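Local coordinates for tetrapyrrole methylase family protein (Chlorobaculum tepidum, PDB 3HH1) that probably uses S-adenosyl-L-methionine to methylate the ribose 2'-hydroxyl of a cytidine in 16S rRNA, the chain here being the N-terminal part of the enzyme, at residues D19-T22 and F23-N27; R67-R70 and Q71-L75. One frame throughout, in Å; residues are numbered along the deposited sequence.

Interaction 1 of 2, residues D19-T22 and F23-N27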
# COMPACT_ATOMS: atom_id res chain seq x y z
N ASP A 19 -15.09 -11.69 10.83
CA ASP A 19 -14.70 -12.62 11.92
C ASP A 19 -13.53 -13.54 11.51
O ASP A 19 -12.91 -14.18 12.38
CB ASP A 19 -15.90 -13.43 12.40
CG ASP A 19 -16.80 -12.65 13.36
OD1 ASP A 19 -16.42 -11.54 13.86
OD2 ASP A 19 -17.88 -13.18 13.65
N ASP A 20 -13.20 -13.58 10.21
CA ASP A 20 -11.99 -14.30 9.77
C ASP A 20 -10.66 -13.53 9.93
O ASP A 20 -9.59 -14.09 9.69
CB ASP A 20 -12.14 -14.80 8.33
CG ASP A 20 -13.09 -16.00 8.25
OD1 ASP A 20 -13.28 -16.69 9.27
OD2 ASP A 20 -13.67 -16.23 7.16
N MSE A 21 -10.74 -12.27 10.34
CA MSE A 21 -9.53 -11.53 10.70
C MSE A 21 -8.83 -12.23 11.84
O MSE A 21 -9.49 -12.83 12.70
CB MSE A 21 -9.88 -10.13 11.14
CG MSE A 21 -10.36 -9.29 9.98
SE MSE A 21 -10.70 -7.43 10.57
CE MSE A 21 -9.04 -7.00 11.45
N THR A 22 -7.50 -12.13 11.86
CA THR A 22 -6.77 -12.75 12.97
C THR A 22 -6.97 -12.04 14.29
O THR A 22 -7.18 -10.80 14.38
CB THR A 22 -5.26 -12.86 12.70
OG1 THR A 22 -4.70 -11.54 12.69
CG2 THR A 22 -4.95 -13.59 11.39
N PHE A 23 -6.86 -12.82 15.36
CA PHE A 23 -6.89 -12.26 16.69
C PHE A 23 -5.89 -11.12 16.85
O PHE A 23 -6.19 -10.06 17.40
CB PHE A 23 -6.63 -13.34 17.74
CG PHE A 23 -6.70 -12.83 19.15
CD1 PHE A 23 -7.89 -12.78 19.80
CD2 PHE A 23 -5.55 -12.37 19.80
CE1 PHE A 23 -7.98 -12.29 21.10
CE2 PHE A 23 -5.64 -11.84 21.10
CZ PHE A 23 -6.85 -11.82 21.74
N ARG A 24 -4.70 -11.33 16.34
CA ARG A 24 -3.65 -10.32 16.39
C ARG A 24 -4.11 -9.02 15.78
O ARG A 24 -3.86 -7.96 16.35
CB ARG A 24 -2.38 -10.80 15.67
CG ARG A 24 -1.18 -9.89 15.93
CD ARG A 24 -0.12 -10.10 14.91
NE ARG A 24 0.23 -11.51 14.72
CZ ARG A 24 1.29 -12.13 15.25
NH1 ARG A 24 1.48 -13.42 14.99
NH2 ARG A 24 2.15 -11.48 16.04
N ALA A 25 -4.76 -9.08 14.64
CA ALA A 25 -5.24 -7.89 13.97
C ALA A 25 -6.34 -7.18 14.74
O ALA A 25 -6.31 -5.96 14.90
CB ALA A 25 -5.72 -8.23 12.53
N VAL A 26 -7.30 -7.94 15.26
CA VAL A 26 -8.41 -7.33 16.02
C VAL A 26 -7.86 -6.73 17.33
O VAL A 26 -8.25 -5.64 17.74
CB VAL A 26 -9.55 -8.37 16.27
CG1 VAL A 26 -10.67 -7.78 17.11
CG2 VAL A 26 -10.12 -8.90 14.92
N ASN A 27 -6.94 -7.42 17.96
CA ASN A 27 -6.39 -6.98 19.24
C ASN A 27 -5.59 -5.70 19.03
O ASN A 27 -5.60 -4.81 19.88
CB ASN A 27 -5.52 -8.05 19.83
CG ASN A 27 -5.29 -7.87 21.31
OD1 ASN A 27 -4.17 -7.71 21.74
ND2 ASN A 27 -6.35 -7.92 22.08
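Thr22 caps the N-terminus of helix 23-31 and grips its first turn with two oxygens. The hydroxyl OG1 accepts from the amide N of Ala25 at 3.1 Å (N-H...O angle 155°), the N-cap bond, while the carbonyl O of Thr22 takes the N-H of Val26 at 3.0 Å. The cap depends on the first torsion of Thr22: with chi1 at 68°, OG1 sits between the backbone N and the carbonyl carbon, and CG2 lies anti to that carbon. The same hydroxyl OG1 of Thr22 rests against the CB of Ala25, 3.5 Å away.

Selenomethionine Met21 brings apolar cover to the turn. Its chain bends at chi3 (52°), carrying CE of Met21 to 3.7 Å from the CB of Ala25. Nearer the backbone, Met21 CB meets Val26 CG2 at 4.0 Å, the two side chains crossing at about a right angle. Phe50 lies against both Met21 and Val26, and Ala25 faces Val11 of strand 8-13.

The hydroxyl of Thr22 thus supplies an acceptor for the Ala25 amide at the helix start, while its carbonyl begins the regular helical bonding at Val26, and Met21 packs beside them by apolar contact on Ala25 and Val26.

Interaction 2 of 2, residues R67-R70 and Q71-L75. With SO4 (sulfate ion), chain E.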
# COMPACT_ATOMS: atom_id res chain seq x y z
N ARG A 67 -3.55 17.84 8.67
CA ARG A 67 -4.04 17.74 10.03
C ARG A 67 -4.02 16.27 10.49
O ARG A 67 -3.63 15.99 11.62
CB ARG A 67 -5.46 18.31 10.10
CG ARG A 67 -6.11 18.18 11.44
CD ARG A 67 -7.46 18.88 11.55
NE ARG A 67 -7.76 19.08 12.97
CZ ARG A 67 -8.41 18.22 13.75
NH1 ARG A 67 -8.55 18.51 15.03
NH2 ARG A 67 -8.92 17.10 13.28
N ALA A 68 -4.44 15.33 9.63
CA ALA A 68 -4.45 13.91 9.98
C ALA A 68 -3.03 13.40 10.12
O ALA A 68 -2.72 12.73 11.09
CB ALA A 68 -5.24 13.05 8.95
N VAL A 69 -2.16 13.78 9.21
CA VAL A 69 -0.76 13.38 9.30
C VAL A 69 -0.11 13.93 10.58
O VAL A 69 0.57 13.23 11.31
CB VAL A 69 0.07 13.83 8.07
CG1 VAL A 69 1.45 13.37 8.24
CG2 VAL A 69 -0.47 13.26 6.77
N ARG A 70 -0.35 15.20 10.87
CA ARG A 70 0.19 15.81 12.07
C ARG A 70 -0.26 15.08 13.32
O ARG A 70 0.55 14.79 14.20
CB ARG A 70 -0.19 17.27 12.17
CG ARG A 70 0.44 17.95 13.33
CD ARG A 70 0.35 19.46 13.19
NE ARG A 70 -1.04 19.90 13.08
CZ ARG A 70 -1.62 20.38 11.98
NH1 ARG A 70 -0.94 20.56 10.83
NH2 ARG A 70 -2.90 20.73 12.04
N GLN A 71 -1.54 14.77 13.40
CA GLN A 71 -2.08 14.07 14.56
C GLN A 71 -1.43 12.70 14.76
O GLN A 71 -1.11 12.33 15.91
CB GLN A 71 -3.58 13.87 14.44
CG GLN A 71 -4.38 15.14 14.60
CD GLN A 71 -5.83 14.86 14.44
OE1 GLN A 71 -6.58 14.93 15.39
NE2 GLN A 71 -6.22 14.42 13.28
N VAL A 72 -1.24 11.97 13.67
CA VAL A 72 -0.64 10.64 13.74
C VAL A 72 0.82 10.73 14.15
O VAL A 72 1.26 10.00 15.05
CB VAL A 72 -0.80 9.88 12.40
CG1 VAL A 72 0.14 8.63 12.31
CG2 VAL A 72 -2.28 9.54 12.14
N ILE A 73 1.56 11.64 13.52
CA ILE A 73 2.98 11.79 13.86
C ILE A 73 3.16 12.23 15.30
O ILE A 73 4.03 11.70 15.99
CB ILE A 73 3.74 12.77 12.90
CG1 ILE A 73 3.76 12.25 11.45
CG2 ILE A 73 5.18 13.08 13.41
CD1 ILE A 73 4.55 11.01 11.20
N GLU A 74 2.33 13.15 15.77
CA GLU A 74 2.42 13.59 17.15
C GLU A 74 2.15 12.44 18.09
O GLU A 74 2.87 12.28 19.09
CB GLU A 74 1.51 14.78 17.42
CG GLU A 74 2.06 16.02 16.74
CD GLU A 74 1.22 17.27 16.92
OE1 GLU A 74 0.15 17.21 17.55
OE2 GLU A 74 1.63 18.33 16.38
N LEU A 75 1.13 11.63 17.80
CA LEU A 75 0.82 10.50 18.69
C LEU A 75 1.99 9.48 18.72
O LEU A 75 2.36 9.01 19.78
CB LEU A 75 -0.45 9.86 18.25
CG LEU A 75 -1.31 9.04 19.22
CD1 LEU A 75 -1.28 9.51 20.70
CD2 LEU A 75 -2.70 9.03 18.69
S SO4 E . -5.39 21.21 14.72
O1 SO4 E . -4.23 20.36 14.41
O2 SO4 E . -4.92 22.57 15.04
O3 SO4 E . -6.30 21.28 13.58
O4 SO4 E . -6.14 20.69 15.86
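Arg67 and Gln71, one helical turn apart, cross with the amide of Gln71 over one face of the guanidinium, the two planes 49° apart. CD of Gln71 stands 3.9 Å above the Arg67 guanidinium plane, offset toward its rim. With CG anti to its carbonyl carbon (chi1 -71°), the extended chain of Gln71 runs back along the helix, and NE2 gives the carbonyl O of Arg67 a weak bond of 3.5 Å, while OE1 accepts from Arg56. Shortening Gln71 to an alanine would probably leave Arg56 without this acceptor and take the amide from over the Arg67 guanidinium.

The packed side is apolar. Val69 and Ile73 lie side by side, CG1 to CG1 at 4.1 Å; Val69 also packs on helix 98-106, while Ala68 and Val72 rest on Val58 of strand 57-59. Main-chain bonds here are regular, as in Ile73 N to Val69 O at 2.9 Å.

The outer side is looser and charged. A sulfate, probably from the crystallisation liquor, takes NE of Arg67 through O3 at 2.7 Å and NH2 of Arg70 through O1, also at 2.7 Å, the latter bond nearly straight at 176°. Glu74 runs alongside Arg70: Glu74 OE2 lies 3.3 Å from Arg70 CG and 4.5 Å from Arg70 NE, too far for a salt bridge. The whole is an amphipathic helix flanking a parallel sheet, with i to i+4 pairs along both its apolar and polar sides.

Overall arrangement
Both interactions are local, each within or at the start of a helix that flanks the same five-stranded parallel sheet, and both belong to the tetrapyrrole methylase domain. Their centres are 25 Å apart and their nearest atoms about 14 Å, on opposite sides of the chain's centre, so they do not touch. Interaction 1 comes first along the chain, where the loop after strand 8-13 enters helix 23-31; interaction 2 runs along most of helix 65-77, beside strand 57-59, outermost in this chain. A sulfate bridges two arginines in interaction 2, and a bound sulfate also lies about 4 Å from the side chain of Phe23 in interaction 1. Neither contact includes bound S-adenosyl-L-methionine.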